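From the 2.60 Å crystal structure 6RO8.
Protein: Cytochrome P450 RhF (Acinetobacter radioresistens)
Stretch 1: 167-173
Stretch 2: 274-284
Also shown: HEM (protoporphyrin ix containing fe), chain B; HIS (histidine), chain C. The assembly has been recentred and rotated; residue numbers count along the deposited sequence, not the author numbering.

Stretch 1 (167-173) MLWEIPL
Stretch 2 (274-284) TTALASANALK

The closest approach in this contact is between a backbone oxygen and a methyl group: Leu168 O lies 3.1 Å from Ala276 CB. This is short for a carbon-oxygen contact. A methyl group is not a conventional hydrogen-bond donor, so this is close packing. No hydrogen bond crosses between the stretches. The contact is otherwise apolar packing and buries 279 Å² in total.

Stretch 2 is helical throughout, with phi near -65° and psi near -40°. Its i to i+4 backbone hydrogen bonds run from Ala278 N to Thr274 O (2.9 Å) through to Lys284 N to Ala280 O (2.9 Å). Stretch 1 is less regular. Met167 has phi/psi of -151/-27°, Leu168 -72/-31° and Trp169 -94/-30°. The stretch is helical by its end, and the helix continues beyond Leu173. Ile171 N bonds to Met167 O at 3.0 Å, and Leu173 N to Trp169 O at 3.3 Å.

The backbones are nearest at Trp169 CA and Ala276 CA, 5.1 Å apart. From Leu168 to Leu173 the chain runs roughly antiparallel to stretch 2, so Leu168 reaches Leu283 while Pro172 meets Thr275. Ala276 points toward stretch 1. Ala276 CB lies 3.9 Å from Trp169 CA and 4.0 Å from Pro172 CG. Trp169 (chi1 79°, chi2 -95°) starts sideways, but its end leads away. Pro172, C-gamma exo, points toward the helix; its CB is 4.3 Å from Thr275 CB.

Leu168 has the largest covered area, 92 Å². It points toward stretch 2 in an m,t rotamer (-79°, -168°). Leu168 CD1 reaches Ala280 CB at 3.8 Å and Leu283 CD1 at 3.7 Å. Leu168 CD2 lies 4.1 Å from Ser279 CB. Leu283 is also m,t (-72°, 158°).

Ser279 (chi1 -50°) turns its hydroxyl back to its own helix: OG donates to Thr275 O at 2.6 Å. Thr275 is m.

Thr274, chi1 37°, is out of reach of stretch 1. Thr274 OG1 lies 3.1 Å from HEM C4B and 3.0 Å from HIS O.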

# COMPACT_ATOMS: atom_id res chain seq x y z
N MET A 167 4.20 10.57 14.83
CA MET A 167 4.86 9.27 14.78
C MET A 167 4.46 8.44 13.56
O MET A 167 5.27 7.63 13.08
CB MET A 167 4.57 8.47 16.07
CG MET A 167 3.08 8.24 16.36
SD MET A 167 2.71 7.43 17.93
CE MET A 167 4.10 6.38 18.15
N LEU A 168 3.25 8.65 13.02
CA LEU A 168 2.67 7.61 12.17
C LEU A 168 3.36 7.49 10.81
O LEU A 168 3.42 6.39 10.26
CB LEU A 168 1.16 7.82 12.03
CG LEU A 168 0.29 7.34 13.22
CD1 LEU A 168 -1.19 7.32 12.87
CD2 LEU A 168 0.72 5.97 13.83
N TRP A 169 3.91 8.58 10.25
CA TRP A 169 4.72 8.39 9.05
C TRP A 169 6.21 8.26 9.35
O TRP A 169 6.92 7.54 8.64
CB TRP A 169 4.48 9.53 8.05
CG TRP A 169 5.19 10.81 8.33
CD1 TRP A 169 4.68 11.89 8.99
CD2 TRP A 169 6.52 11.17 7.93
NE1 TRP A 169 5.62 12.90 9.04
CE2 TRP A 169 6.76 12.48 8.41
CE3 TRP A 169 7.54 10.50 7.24
CZ2 TRP A 169 7.97 13.13 8.21
CZ3 TRP A 169 8.74 11.15 7.04
CH2 TRP A 169 8.95 12.45 7.52
N GLU A 170 6.69 8.90 10.41
CA GLU A 170 8.12 8.95 10.63
C GLU A 170 8.67 7.60 11.09
O GLU A 170 9.75 7.19 10.65
CB GLU A 170 8.41 10.03 11.66
CG GLU A 170 9.69 10.76 11.51
CD GLU A 170 9.89 11.62 12.72
OE1 GLU A 170 8.87 12.15 13.22
OE2 GLU A 170 11.04 11.71 13.21
N ILE A 171 7.96 6.90 11.96
CA ILE A 171 8.47 5.64 12.49
C ILE A 171 8.49 4.56 11.41
O ILE A 171 9.54 3.92 11.22
CB ILE A 171 7.67 5.20 13.73
CG1 ILE A 171 8.17 5.98 14.95
CG2 ILE A 171 7.82 3.71 13.97
CD1 ILE A 171 7.37 5.73 16.22
N PRO A 172 7.40 4.31 10.66
CA PRO A 172 7.49 3.31 9.58
C PRO A 172 8.60 3.62 8.61
O PRO A 172 9.29 2.69 8.16
CB PRO A 172 6.11 3.39 8.91
CG PRO A 172 5.24 3.93 9.95
CD PRO A 172 6.06 4.93 10.69
N LEU A 173 8.81 4.90 8.29
CA LEU A 173 9.93 5.30 7.44
C LEU A 173 11.26 4.85 8.05
O LEU A 173 12.04 4.16 7.39
CB LEU A 173 9.92 6.81 7.24
CG LEU A 173 11.11 7.33 6.42
CD1 LEU A 173 11.17 6.61 5.07
CD2 LEU A 173 11.07 8.85 6.21
N THR A 274 2.60 2.21 2.96
CA THR A 274 1.35 1.50 3.22
C THR A 274 1.18 1.16 4.70
O THR A 274 0.05 1.11 5.20
CB THR A 274 1.25 0.22 2.37
OG1 THR A 274 2.54 -0.39 2.24
CG2 THR A 274 0.68 0.52 1.00
N THR A 275 2.30 0.93 5.42
CA THR A 275 2.24 0.71 6.87
C THR A 275 1.79 1.96 7.61
O THR A 275 1.04 1.87 8.59
CB THR A 275 3.61 0.25 7.37
OG1 THR A 275 4.02 -0.89 6.62
CG2 THR A 275 3.55 -0.14 8.83
N ALA A 276 2.22 3.15 7.16
CA ALA A 276 1.79 4.37 7.83
C ALA A 276 0.33 4.66 7.55
O ALA A 276 -0.43 4.98 8.48
CB ALA A 276 2.66 5.56 7.41
N LEU A 277 -0.09 4.56 6.28
CA LEU A 277 -1.50 4.77 5.96
C LEU A 277 -2.38 3.79 6.75
O LEU A 277 -3.39 4.20 7.34
CB LEU A 277 -1.73 4.61 4.47
CG LEU A 277 -1.05 5.62 3.55
CD1 LEU A 277 -1.14 5.13 2.11
CD2 LEU A 277 -1.69 6.99 3.70
N ALA A 278 -2.00 2.51 6.77
CA ALA A 278 -2.82 1.49 7.42
C ALA A 278 -2.92 1.74 8.93
O ALA A 278 -3.99 1.55 9.52
CB ALA A 278 -2.25 0.09 7.15
N SER A 279 -1.80 2.14 9.56
CA SER A 279 -1.81 2.46 10.99
C SER A 279 -2.72 3.63 11.31
O SER A 279 -3.34 3.66 12.39
CB SER A 279 -0.38 2.78 11.49
OG SER A 279 0.56 1.79 11.13
N ALA A 280 -2.76 4.63 10.43
CA ALA A 280 -3.68 5.73 10.64
C ALA A 280 -5.13 5.27 10.47
O ALA A 280 -6.01 5.64 11.27
CB ALA A 280 -3.34 6.88 9.71
N ASN A 281 -5.39 4.44 9.46
CA ASN A 281 -6.74 3.91 9.27
C ASN A 281 -7.21 3.12 10.48
O ASN A 281 -8.35 3.28 10.94
CB ASN A 281 -6.78 3.00 8.04
CG ASN A 281 -6.68 3.76 6.78
OD1 ASN A 281 -6.90 4.97 6.76
ND2 ASN A 281 -6.31 3.07 5.70
N ALA A 282 -6.34 2.26 11.01
CA ALA A 282 -6.72 1.40 12.12
C ALA A 282 -7.02 2.22 13.37
O ALA A 282 -8.05 2.00 14.03
CB ALA A 282 -5.62 0.37 12.39
N LEU A 283 -6.15 3.18 13.70
CA LEU A 283 -6.39 4.03 14.86
C LEU A 283 -7.65 4.87 14.67
O LEU A 283 -8.42 5.05 15.62
CB LEU A 283 -5.19 4.93 15.12
CG LEU A 283 -3.95 4.25 15.67
CD1 LEU A 283 -2.73 5.09 15.38
CD2 LEU A 283 -4.09 4.04 17.15
N LYS A 284 -7.86 5.39 13.45
CA LYS A 284 -9.10 6.12 13.16
C LYS A 284 -10.33 5.23 13.40
O LYS A 284 -11.30 5.66 14.04
CB LYS A 284 -9.06 6.64 11.72
CG LYS A 284 -10.30 7.38 11.22
CD LYS A 284 -9.99 8.05 9.88
CE LYS A 284 -11.24 8.62 9.23
NZ LYS A 284 -12.31 7.59 9.14
CHA HEM B . 3.41 -6.88 -2.45
CHB HEM B . 0.24 -4.37 0.25
CHC HEM B . 3.70 -3.30 3.51
CHD HEM B . 6.92 -5.41 0.53
C1A HEM B . 2.25 -6.29 -2.03
C2A HEM B . 0.96 -6.30 -2.70
C3A HEM B . 0.09 -5.61 -1.96
C4A HEM B . 0.78 -5.12 -0.78
CMA HEM B . -1.39 -5.38 -2.33
CAA HEM B . 0.63 -6.99 -4.04
CBA HEM B . -0.02 -8.32 -3.71
CGA HEM B . -0.30 -9.13 -4.94
O1A HEM B . -0.02 -8.64 -6.07
O2A HEM B . -0.81 -10.27 -4.79
C1B HEM B . 0.87 -3.95 1.39
C2B HEM B . 0.22 -3.36 2.55
C3B HEM B . 1.18 -3.05 3.45
C4B HEM B . 2.47 -3.44 2.89
CMB HEM B . -1.32 -3.16 2.65
CAB HEM B . 1.05 -2.43 4.86
CBB HEM B . -0.09 -2.26 5.53
C1C HEM B . 4.89 -3.78 2.99
C2C HEM B . 6.22 -3.67 3.57
C3C HEM B . 7.09 -4.27 2.72
C4C HEM B . 6.35 -4.76 1.60
CMC HEM B . 6.51 -2.99 4.92
CAC HEM B . 8.63 -4.47 2.79
CBC HEM B . 9.37 -4.00 3.79
C1D HEM B . 6.27 -5.97 -0.54
C2D HEM B . 6.91 -6.67 -1.63
C3D HEM B . 5.95 -7.08 -2.45
C4D HEM B . 4.66 -6.66 -1.91
CMD HEM B . 8.42 -6.90 -1.83
CAD HEM B . 6.20 -7.85 -3.77
CBD HEM B . 6.27 -9.36 -3.55
CGD HEM B . 6.05 -10.06 -4.87
O1D HEM B . 5.88 -9.36 -5.89
O2D HEM B . 6.04 -11.31 -4.92
NA HEM B . 2.10 -5.55 -0.87
NB HEM B . 2.23 -3.98 1.64
NC HEM B . 5.02 -4.45 1.79
ND HEM B . 4.90 -5.99 -0.74
FE HEM B . 3.59 -4.99 0.48
N HIS C . 3.72 0.26 -3.21
CA HIS C . 2.79 -0.70 -2.61
C HIS C . 3.00 -0.79 -1.10
O HIS C . 2.38 -1.64 -0.44
CB HIS C . 2.95 -2.08 -3.25
CG HIS C . 4.38 -2.46 -3.51
ND1 HIS C . 4.92 -3.65 -3.09
CD2 HIS C . 5.37 -1.80 -4.16
CE1 HIS C . 6.19 -3.71 -3.46
NE2 HIS C . 6.48 -2.60 -4.11
OXT HIS C . 3.78 -0.03 -0.52
O HOH W 1 3.99 -3.15 -0.84